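Local coordinates for protein malonyl CoA reductase (malonate semialdehyde-forming) (PDB 2EP5) that probably reduces malonyl-CoA to malonate semialdehyde with NADPH, as a member of the aspartate-semialdehyde dehydrogenase family, at residues Val98-Ala108 with Trp141-Pro149; Ile166-Thr176 with Gly246-Ile256. All coordinates share one frame; numbering follows the deposited sequence.

Both contacts pair neighbouring strands, and both are mostly buried. They lie on opposite sides of the chain's centre, with nearest atoms about 13 Å apart, and share no helix or strand. Interaction 1 is parallel. It joins the last two strands of the nucleotide-binding sheet, and its distinctive polar feature is a buried lysine beside a serine and a glutamate. Interaction 2 is antiparallel and belongs to the mixed sheet of the dimerisation domain. Its side chains are mainly aliphatic, one face meets a second subunit, and the one charged pair across its two segments is long and lies near the surface. Each contact has one end near the predicted active-site residues.

Interaction 1. Residues Val98-Ala108 with Trp141-Pro149; sequences VKNGKIVVSNA and WKGILVKNP
Val98 holds its CG1 methyl above the plane of the Trp141 indole, offset toward the rim, with CG1 3.3 Å from CE3. The other branch, CG2, crosses Leu145 at about a right angle and meets its CB at 3.8 Å. The side chain of Val98, at the end of helix 87-99, thus fits between Trp141 and Leu145. Gly101 ends that helix in a Schellman motif, and the chain turns into strand 103-106. This strand runs parallel to 144-147, at 11° between their axes. Val104 N donates to Ile144 O at 2.7 Å in a nearly straight bond. On one face of the sheet, Ile103 and Ile144 lie side by side and point the same way. Val104 and Leu145 do likewise on the other face, with CB of Val104 3.8 Å from CD1 of Leu145. Gly143 sits close to the turn, where a CB would clash with Val98 O and Lys102 O.

At the far end Lys147 bends at its second torsion (chi2 -73°), and this brings NZ back over the neighbouring strand. NZ donates to Ser106 OG at 2.8 Å and to Ala108 O at 2.8 Å, the latter from well above the carbonyl plane. Ser106 OG also accepts from Ala108 N, which makes an ST turn. Glu94 of helix 87-99 forms a salt bridge with Lys147 and a hydrogen bond with Ser106. Asn148 sends its amide outside the pair, to Ile120 O, Thr337 and Thr340.

The pair completes one edge of the Rossmann-type sheet, and 141-149 leads to the predicted nucleophile Cys151. The buried ammonium has a carboxylate, a hydroxyl and a carbonyl around it, so its charge is probably well compensated and its position closely fixed.

Interaction 2. Residues Ile166-Thr176 with Gly246-Ile256; sequences IATKSKIIITT and GVINIVTNERI
Thr252 OG1 is held from both segments. It donates to Lys169 O at 2.9 Å, almost in line with the C=O bond. It also accepts from Glu254 N at 3.0 Å, closing an ST turn. The hydroxyl lies anti to the backbone N (chi1 174°), which turns it toward the loop after helix 164-168. The CG2 methyl of Thr252 meets CG2 of Ile166 at 3.9 Å, and the two side chains cross at about a right angle. A valine in its place would probably leave Lys169 O and Glu254 N without their shared partner, and the turn could shift.

Ile166 also meets Ile250, CG2 to CG2 at 3.8 Å, while CD1 of Ile250 reaches CB of Ala167. The helix end therefore rests on the side chain of Ile250. Ser170 OG turns back to Ala167 O, and its bond comes from above the carbonyl plane. Lys169 crosses Glu254 at about a right angle. Their salt bridge is long, NZ to OE1 3.9 Å, and Glu165 is the stronger partner of that lysine.

Beyond this corner, strands 171-176 and 246-251 run antiparallel at 172°. Lys171, Ile173 and Thr175 form hydrogen-bonded pairs with Val251, Asn249 and Val247. The shortest bond is from Val247 N to Thr175 O, at 2.7 Å. On the face these residues share, the side chains of Ile173 and Val251 cross obliquely, with CG1 of Ile173 4.0 Å from CG2 of Val251. The second subunit packs here, with its Thr175 against Thr175 and Val247. On the other face, Ile248 packs on helix 151-160, which begins with the predicted nucleophile Cys151.

The ladder thus lies between the subunit interface and the helix that carries the predicted nucleophile. Its strength probably lies in backbone bonds and aliphatic contact, and the long ion pair is likely to add little.

Interaction 1. Residues Val98-Ala108 with Trp141-Pro149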
loop_
_atom_site.group_PDB
_atom_site.type_symbol
_atom_site.label_atom_id
_atom_site.label_comp_id
_atom_site.label_asym_id
_atom_site.label_seq_id
_atom_site.Cartn_x
_atom_site.Cartn_y
_atom_site.Cartn_z
ATOM N N VAL A 98 -4.106 22.158 -36.770
ATOM C CA VAL A 98 -4.292 23.604 -36.712
ATOM C C VAL A 98 -3.906 24.264 -38.033
ATOM O O VAL A 98 -4.504 25.265 -38.427
ATOM C CB VAL A 98 -3.462 24.227 -35.565
ATOM C CG1 VAL A 98 -3.442 25.748 -35.687
ATOM C CG2 VAL A 98 -4.065 23.835 -34.233
ATOM N N LYS A 99 -2.906 23.712 -38.713
ATOM C CA LYS A 99 -2.487 24.257 -40.000
ATOM C C LYS A 99 -3.585 24.021 -41.039
ATOM O O LYS A 99 -3.757 24.809 -41.967
ATOM C CB LYS A 99 -1.191 23.600 -40.473
ATOM C CG LYS A 99 0.063 24.142 -39.823
ATOM C CD LYS A 99 1.294 23.481 -40.420
ATOM C CE LYS A 99 2.579 24.074 -39.865
ATOM N NZ LYS A 99 3.775 23.435 -40.484
ATOM N N ASN A 100 -4.326 22.929 -40.880
ATOM C CA ASN A 100 -5.400 22.616 -41.811
ATOM C C ASN A 100 -6.691 23.334 -41.460
ATOM O O ASN A 100 -7.719 23.088 -42.077
ATOM C CB ASN A 100 -5.642 21.108 -41.861
ATOM C CG ASN A 100 -4.647 20.392 -42.746
ATOM O OD1 ASN A 100 -4.618 20.605 -43.958
ATOM N ND2 ASN A 100 -3.820 19.544 -42.149
ATOM N N GLY A 101 -6.639 24.214 -40.466
ATOM C CA GLY A 101 -7.823 24.969 -40.089
ATOM C C GLY A 101 -8.652 24.477 -38.913
ATOM O O GLY A 101 -9.669 25.084 -38.581
ATOM N N LYS A 102 -8.242 23.391 -38.275
ATOM C CA LYS A 102 -8.995 22.864 -37.137
ATOM C C LYS A 102 -8.815 23.688 -35.870
ATOM O O LYS A 102 -7.748 24.263 -35.645
ATOM C CB LYS A 102 -8.566 21.425 -36.836
ATOM C CG LYS A 102 -8.911 20.413 -37.918
ATOM C CD LYS A 102 -10.340 19.895 -37.796
ATOM C CE LYS A 102 -11.377 20.969 -38.033
ATOM N NZ LYS A 102 -12.745 20.422 -37.888
ATOM N N ILE A 103 -9.869 23.758 -35.058
ATOM C CA ILE A 103 -9.802 24.448 -33.770
ATOM C C ILE A 103 -9.416 23.347 -32.767
ATOM O O ILE A 103 -10.169 22.390 -32.562
ATOM C CB ILE A 103 -11.164 25.031 -33.346
ATOM C CG1 ILE A 103 -11.578 26.157 -34.301
ATOM C CG2 ILE A 103 -11.075 25.548 -31.915
ATOM C CD1 ILE A 103 -12.904 26.792 -33.953
ATOM N N VAL A 104 -8.237 23.476 -32.162
ATOM C CA VAL A 104 -7.751 22.477 -31.217
ATOM C C VAL A 104 -7.580 23.006 -29.797
ATOM O O VAL A 104 -6.979 24.066 -29.592
ATOM C CB VAL A 104 -6.379 21.909 -31.673
ATOM C CG1 VAL A 104 -5.901 20.840 -30.703
ATOM C CG2 VAL A 104 -6.482 21.349 -33.080
ATOM N N VAL A 105 -8.109 22.257 -28.827
ATOM C CA VAL A 105 -7.995 22.582 -27.401
ATOM C C VAL A 105 -7.305 21.355 -26.803
ATOM O O VAL A 105 -7.876 20.257 -26.761
ATOM C CB VAL A 105 -9.370 22.773 -26.730
ATOM C CG1 VAL A 105 -9.182 23.171 -25.268
ATOM C CG2 VAL A 105 -10.166 23.839 -27.458
ATOM N N SER A 106 -6.074 21.546 -26.341
ATOM C CA SER A 106 -5.277 20.442 -25.829
ATOM C C SER A 106 -4.660 20.619 -24.449
ATOM O O SER A 106 -4.291 21.735 -24.061
ATOM C CB SER A 106 -4.165 20.148 -26.841
ATOM O OG SER A 106 -3.105 19.427 -26.250
ATOM N N ASN A 107 -4.549 19.519 -23.700
ATOM C CA ASN A 107 -3.926 19.598 -22.388
ATOM C C ASN A 107 -2.521 19.000 -22.395
ATOM O O ASN A 107 -1.920 18.791 -21.347
ATOM C CB ASN A 107 -4.814 18.976 -21.278
ATOM C CG ASN A 107 -5.294 17.553 -21.588
ATOM O OD1 ASN A 107 -6.477 17.241 -21.402
ATOM N ND2 ASN A 107 -4.390 16.686 -22.028
ATOM N N ALA A 108 -1.994 18.740 -23.588
ATOM C CA ALA A 108 -0.634 18.210 -23.733
ATOM C C ALA A 108 0.323 19.401 -23.673
ATOM O O ALA A 108 -0.020 20.498 -24.102
ATOM C CB ALA A 108 -0.483 17.482 -25.057
ATOM N N TRP A 141 -1.504 30.523 -39.270
ATOM C CA TRP A 141 -2.322 29.311 -39.235
ATOM C C TRP A 141 -3.726 29.599 -39.726
ATOM O O TRP A 141 -4.228 30.710 -39.569
ATOM C CB TRP A 141 -2.477 28.762 -37.805
ATOM C CG TRP A 141 -1.239 28.353 -37.094
ATOM C CD1 TRP A 141 -0.067 27.935 -37.650
ATOM C CD2 TRP A 141 -1.083 28.219 -35.679
ATOM N NE1 TRP A 141 0.813 27.543 -36.667
ATOM C CE2 TRP A 141 0.214 27.705 -35.447
ATOM C CE3 TRP A 141 -1.913 28.480 -34.584
ATOM C CZ2 TRP A 141 0.702 27.444 -34.162
ATOM C CZ3 TRP A 141 -1.425 28.219 -33.295
ATOM C CH2 TRP A 141 -0.130 27.707 -33.101
ATOM N N LYS A 142 -4.366 28.578 -40.287
ATOM C CA LYS A 142 -5.741 28.689 -40.750
ATOM C C LYS A 142 -6.611 28.245 -39.574
ATOM O O LYS A 142 -7.815 28.497 -39.543
ATOM C CB LYS A 142 -5.989 27.748 -41.932
ATOM C CG LYS A 142 -5.141 28.033 -43.155
ATOM C CD LYS A 142 -5.301 26.954 -44.226
ATOM C CE LYS A 142 -6.736 26.841 -44.727
ATOM N NZ LYS A 142 -6.867 25.868 -45.859
ATOM N N GLY A 143 -5.982 27.581 -38.605
ATOM C CA GLY A 143 -6.706 27.086 -37.449
ATOM C C GLY A 143 -6.518 27.857 -36.157
ATOM O O GLY A 143 -5.976 28.961 -36.146
ATOM N N ILE A 144 -6.975 27.252 -35.065
ATOM C CA ILE A 144 -6.899 27.835 -33.732
ATOM C C ILE A 144 -6.339 26.821 -32.732
ATOM O O ILE A 144 -6.729 25.655 -32.736
ATOM C CB ILE A 144 -8.304 28.265 -33.245
ATOM C CG1 ILE A 144 -8.806 29.459 -34.061
ATOM C CG2 ILE A 144 -8.273 28.569 -31.756
ATOM C CD1 ILE A 144 -7.905 30.693 -33.999
ATOM N N LEU A 145 -5.421 27.266 -31.879
ATOM C CA LEU A 145 -4.837 26.393 -30.868
ATOM C C LEU A 145 -4.916 27.026 -29.485
ATOM O O LEU A 145 -4.518 28.184 -29.285
ATOM C CB LEU A 145 -3.378 26.071 -31.196
ATOM C CG LEU A 145 -2.702 25.137 -30.186
ATOM C CD1 LEU A 145 -3.428 23.809 -30.162
ATOM C CD2 LEU A 145 -1.251 24.919 -30.551
ATOM N N VAL A 146 -5.450 26.258 -28.535
ATOM C CA VAL A 146 -5.583 26.696 -27.147
ATOM C C VAL A 146 -4.970 25.603 -26.275
ATOM O O VAL A 146 -5.089 24.415 -26.573
ATOM C CB VAL A 146 -7.070 26.904 -26.746
ATOM C CG1 VAL A 146 -7.161 27.339 -25.284
ATOM C CG2 VAL A 146 -7.717 27.961 -27.651
ATOM N N LYS A 147 -4.305 25.996 -25.202
ATOM C CA LYS A 147 -3.683 25.012 -24.344
ATOM C C LYS A 147 -4.134 25.083 -22.901
ATOM O O LYS A 147 -4.636 26.104 -22.435
ATOM C CB LYS A 147 -2.163 25.153 -24.424
ATOM C CG LYS A 147 -1.556 24.558 -25.690
ATOM C CD LYS A 147 -1.577 23.031 -25.631
ATOM C CE LYS A 147 -1.139 22.410 -26.942
ATOM N NZ LYS A 147 -0.796 20.972 -26.784
ATOM N N ASN A 148 -3.975 23.966 -22.205
ATOM C CA ASN A 148 -4.315 23.865 -20.794
ATOM C C ASN A 148 -3.002 23.519 -20.109
ATOM O O ASN A 148 -2.163 22.816 -20.673
ATOM C CB ASN A 148 -5.358 22.771 -20.571
ATOM C CG ASN A 148 -6.714 23.153 -21.118
ATOM O OD1 ASN A 148 -7.262 22.484 -21.994
ATOM N ND2 ASN A 148 -7.263 24.246 -20.607
ATOM N N PRO A 149 -2.804 24.005 -18.882
ATOM C CA PRO A 149 -1.559 23.728 -18.166
ATOM C C PRO A 149 -1.377 22.361 -17.524
ATOM O O PRO A 149 -2.295 21.542 -17.456
ATOM C CB PRO A 149 -1.519 24.845 -17.126
ATOM C CG PRO A 149 -2.970 24.978 -16.759
ATOM C CD PRO A 149 -3.661 24.930 -18.116
#

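Interaction 2. Residues Ile166-Thr176 with Gly246-Ile256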
loop_
_atom_site.group_PDB
_atom_site.type_symbol
_atom_site.label_atom_id
_atom_site.label_comp_id
_atom_site.label_asym_id
_atom_site.label_seq_id
_atom_site.Cartn_x
_atom_site.Cartn_y
_atom_site.Cartn_z
ATOM N N ILE A 166 0.217 39.327 -3.334
ATOM C CA ILE A 166 1.139 38.937 -2.272
ATOM C C ILE A 166 2.239 38.071 -2.876
ATOM O O ILE A 166 3.430 38.299 -2.635
ATOM C CB ILE A 166 0.423 38.125 -1.182
ATOM C CG1 ILE A 166 -0.715 38.951 -0.585
ATOM C CG2 ILE A 166 1.410 37.726 -0.100
ATOM C CD1 ILE A 166 -1.564 38.186 0.417
ATOM N N ALA A 167 1.821 37.088 -3.672
ATOM C CA ALA A 167 2.739 36.158 -4.328
ATOM C C ALA A 167 3.737 36.862 -5.244
ATOM O O ALA A 167 4.884 36.434 -5.373
ATOM C CB ALA A 167 1.945 35.116 -5.126
ATOM N N THR A 168 3.297 37.937 -5.884
ATOM C CA THR A 168 4.166 38.687 -6.786
ATOM C C THR A 168 5.326 39.349 -6.044
ATOM O O THR A 168 6.426 39.478 -6.583
ATOM C CB THR A 168 3.373 39.771 -7.548
ATOM O OG1 THR A 168 2.522 39.145 -8.521
ATOM C CG2 THR A 168 4.317 40.732 -8.243
ATOM N N LYS A 169 5.077 39.766 -4.807
ATOM C CA LYS A 169 6.105 40.412 -3.999
ATOM C C LYS A 169 6.623 39.439 -2.944
ATOM O O LYS A 169 6.483 39.683 -1.742
ATOM C CB LYS A 169 5.540 41.643 -3.289
ATOM C CG LYS A 169 4.877 42.679 -4.173
ATOM C CD LYS A 169 4.271 43.754 -3.279
ATOM C CE LYS A 169 3.367 44.723 -4.023
ATOM N NZ LYS A 169 2.603 45.559 -3.045
ATOM N N SER A 170 7.220 38.338 -3.385
ATOM C CA SER A 170 7.734 37.353 -2.448
ATOM C C SER A 170 8.543 36.283 -3.151
ATOM O O SER A 170 8.698 36.299 -4.375
ATOM C CB SER A 170 6.579 36.658 -1.734
ATOM O OG SER A 170 5.968 35.720 -2.609
ATOM N N LYS A 171 9.064 35.362 -2.352
ATOM C CA LYS A 171 9.807 34.221 -2.861
ATOM C C LYS A 171 8.846 33.068 -2.569
ATOM O O LYS A 171 8.492 32.803 -1.411
ATOM C CB LYS A 171 11.133 34.041 -2.115
ATOM C CG LYS A 171 11.904 32.770 -2.476
ATOM C CD LYS A 171 12.298 32.715 -3.955
ATOM C CE LYS A 171 12.799 31.322 -4.349
ATOM N NZ LYS A 171 13.190 31.227 -5.787
ATOM N N ILE A 172 8.402 32.411 -3.632
ATOM C CA ILE A 172 7.453 31.312 -3.526
ATOM C C ILE A 172 8.125 29.960 -3.460
ATOM O O ILE A 172 8.743 29.531 -4.432
ATOM C CB ILE A 172 6.492 31.299 -4.734
ATOM C CG1 ILE A 172 5.669 32.586 -4.747
ATOM C CG2 ILE A 172 5.589 30.074 -4.671
ATOM C CD1 ILE A 172 5.018 32.866 -6.054
ATOM N N ILE A 173 7.996 29.295 -2.312
ATOM C CA ILE A 173 8.554 27.964 -2.127
ATOM C C ILE A 173 7.397 26.971 -2.199
ATOM O O ILE A 173 6.413 27.092 -1.462
ATOM C CB ILE A 173 9.235 27.799 -0.753
ATOM C CG1 ILE A 173 10.393 28.803 -0.607
ATOM C CG2 ILE A 173 9.731 26.360 -0.600
ATOM C CD1 ILE A 173 11.558 28.565 -1.561
ATOM N N ILE A 174 7.513 25.987 -3.080
ATOM C CA ILE A 174 6.452 25.003 -3.222
ATOM C C ILE A 174 6.923 23.553 -3.230
ATOM O O ILE A 174 7.892 23.199 -3.890
ATOM C CB ILE A 174 5.648 25.228 -4.526
ATOM C CG1 ILE A 174 5.047 26.632 -4.544
ATOM C CG2 ILE A 174 4.534 24.207 -4.624
ATOM C CD1 ILE A 174 4.520 27.052 -5.912
ATOM N N THR A 175 6.228 22.724 -2.467
ATOM C CA THR A 175 6.514 21.303 -2.440
ATOM C C THR A 175 5.218 20.644 -2.898
ATOM O O THR A 175 4.152 20.894 -2.327
ATOM C CB THR A 175 6.860 20.794 -1.033
ATOM O OG1 THR A 175 8.057 21.437 -0.571
ATOM C CG2 THR A 175 7.080 19.280 -1.068
ATOM N N THR A 176 5.302 19.832 -3.942
ATOM C CA THR A 176 4.111 19.155 -4.441
ATOM C C THR A 176 4.213 17.647 -4.225
ATOM O O THR A 176 5.261 17.051 -4.467
ATOM C CB THR A 176 3.884 19.419 -5.951
ATOM O OG1 THR A 176 4.961 18.851 -6.713
ATOM C CG2 THR A 176 3.794 20.913 -6.227
ATOM N N GLY A 246 -0.187 20.173 -2.590
ATOM C CA GLY A 246 0.864 21.162 -2.703
ATOM C C GLY A 246 0.982 22.011 -1.453
ATOM O O GLY A 246 -0.017 22.545 -0.958
ATOM N N VAL A 247 2.197 22.108 -0.922
ATOM C CA VAL A 247 2.448 22.935 0.247
ATOM C C VAL A 247 3.053 24.212 -0.313
ATOM O O VAL A 247 4.166 24.206 -0.850
ATOM C CB VAL A 247 3.458 22.295 1.215
ATOM C CG1 VAL A 247 3.694 23.222 2.405
ATOM C CG2 VAL A 247 2.936 20.960 1.686
ATOM N N ILE A 248 2.303 25.302 -0.197
ATOM C CA ILE A 248 2.734 26.584 -0.711
ATOM C C ILE A 248 3.179 27.527 0.401
ATOM O O ILE A 248 2.460 27.739 1.380
ATOM C CB ILE A 248 1.591 27.232 -1.541
ATOM C CG1 ILE A 248 1.199 26.281 -2.686
ATOM C CG2 ILE A 248 2.027 28.602 -2.095
ATOM C CD1 ILE A 248 0.012 26.749 -3.515
ATOM N N ASN A 249 4.386 28.066 0.252
ATOM C CA ASN A 249 4.927 29.010 1.222
ATOM C C ASN A 249 5.281 30.316 0.530
ATOM O O ASN A 249 6.252 30.386 -0.223
ATOM C CB ASN A 249 6.179 28.459 1.906
ATOM C CG ASN A 249 5.873 27.334 2.878
ATOM O OD1 ASN A 249 5.733 26.178 2.483
ATOM N ND2 ASN A 249 5.757 27.672 4.155
ATOM N N ILE A 250 4.479 31.346 0.769
ATOM C CA ILE A 250 4.753 32.638 0.172
ATOM C C ILE A 250 5.619 33.421 1.163
ATOM O O ILE A 250 5.106 34.037 2.103
ATOM C CB ILE A 250 3.441 33.388 -0.129
ATOM C CG1 ILE A 250 2.608 32.566 -1.122
ATOM C CG2 ILE A 250 3.739 34.764 -0.700
ATOM C CD1 ILE A 250 1.306 33.227 -1.556
ATOM N N VAL A 251 6.935 33.363 0.952
ATOM C CA VAL A 251 7.906 34.045 1.820
ATOM C C VAL A 251 7.946 35.532 1.505
ATOM O O VAL A 251 8.504 35.947 0.494
ATOM C CB VAL A 251 9.331 33.459 1.635
ATOM C CG1 VAL A 251 10.276 34.025 2.696
ATOM C CG2 VAL A 251 9.275 31.929 1.711
ATOM N N THR A 252 7.367 36.334 2.391
ATOM C CA THR A 252 7.309 37.775 2.187
ATOM C C THR A 252 7.046 38.525 3.488
ATOM O O THR A 252 6.510 37.960 4.436
ATOM C CB THR A 252 6.182 38.124 1.190
ATOM O OG1 THR A 252 6.045 39.545 1.096
ATOM C CG2 THR A 252 4.856 37.508 1.646
ATOM N N ASN A 253 7.421 39.799 3.528
ATOM C CA ASN A 253 7.200 40.613 4.716
ATOM C C ASN A 253 5.990 41.526 4.534
ATOM O O ASN A 253 5.711 42.382 5.370
ATOM C CB ASN A 253 8.449 41.436 5.039
ATOM C CG ASN A 253 9.537 40.608 5.712
ATOM O OD1 ASN A 253 10.679 40.557 5.244
ATOM N ND2 ASN A 253 9.188 39.964 6.823
ATOM N N GLU A 254 5.272 41.343 3.433
ATOM C CA GLU A 254 4.074 42.139 3.175
ATOM C C GLU A 254 3.082 41.847 4.292
ATOM O O GLU A 254 3.039 40.733 4.811
ATOM C CB GLU A 254 3.444 41.753 1.830
ATOM C CG GLU A 254 4.270 42.117 0.604
ATOM C CD GLU A 254 4.482 43.615 0.476
ATOM O OE1 GLU A 254 3.484 44.359 0.588
ATOM O OE2 GLU A 254 5.639 44.048 0.261
ATOM N N ARG A 255 2.293 42.844 4.676
ATOM C CA ARG A 255 1.304 42.640 5.726
ATOM C C ARG A 255 0.321 41.597 5.208
ATOM O O ARG A 255 0.103 41.483 3.998
ATOM C CB ARG A 255 0.572 43.947 6.040
ATOM C CG ARG A 255 1.499 45.116 6.356
ATOM C CD ARG A 255 0.720 46.360 6.745
ATOM N NE ARG A 255 -0.408 46.617 5.851
ATOM C CZ ARG A 255 -0.301 46.821 4.542
ATOM N NH1 ARG A 255 0.890 46.800 3.964
ATOM N NH2 ARG A 255 -1.384 47.043 3.810
ATOM N N ILE A 256 -0.268 40.831 6.119
ATOM C CA ILE A 256 -1.206 39.799 5.719
ATOM C C ILE A 256 -2.338 39.603 6.717
ATOM O O ILE A 256 -2.103 39.307 7.886
ATOM C CB ILE A 256 -0.469 38.455 5.520
ATOM C CG1 ILE A 256 0.473 38.556 4.317
ATOM C CG2 ILE A 256 -1.472 37.333 5.328
ATOM C CD1 ILE A 256 1.436 37.397 4.171
#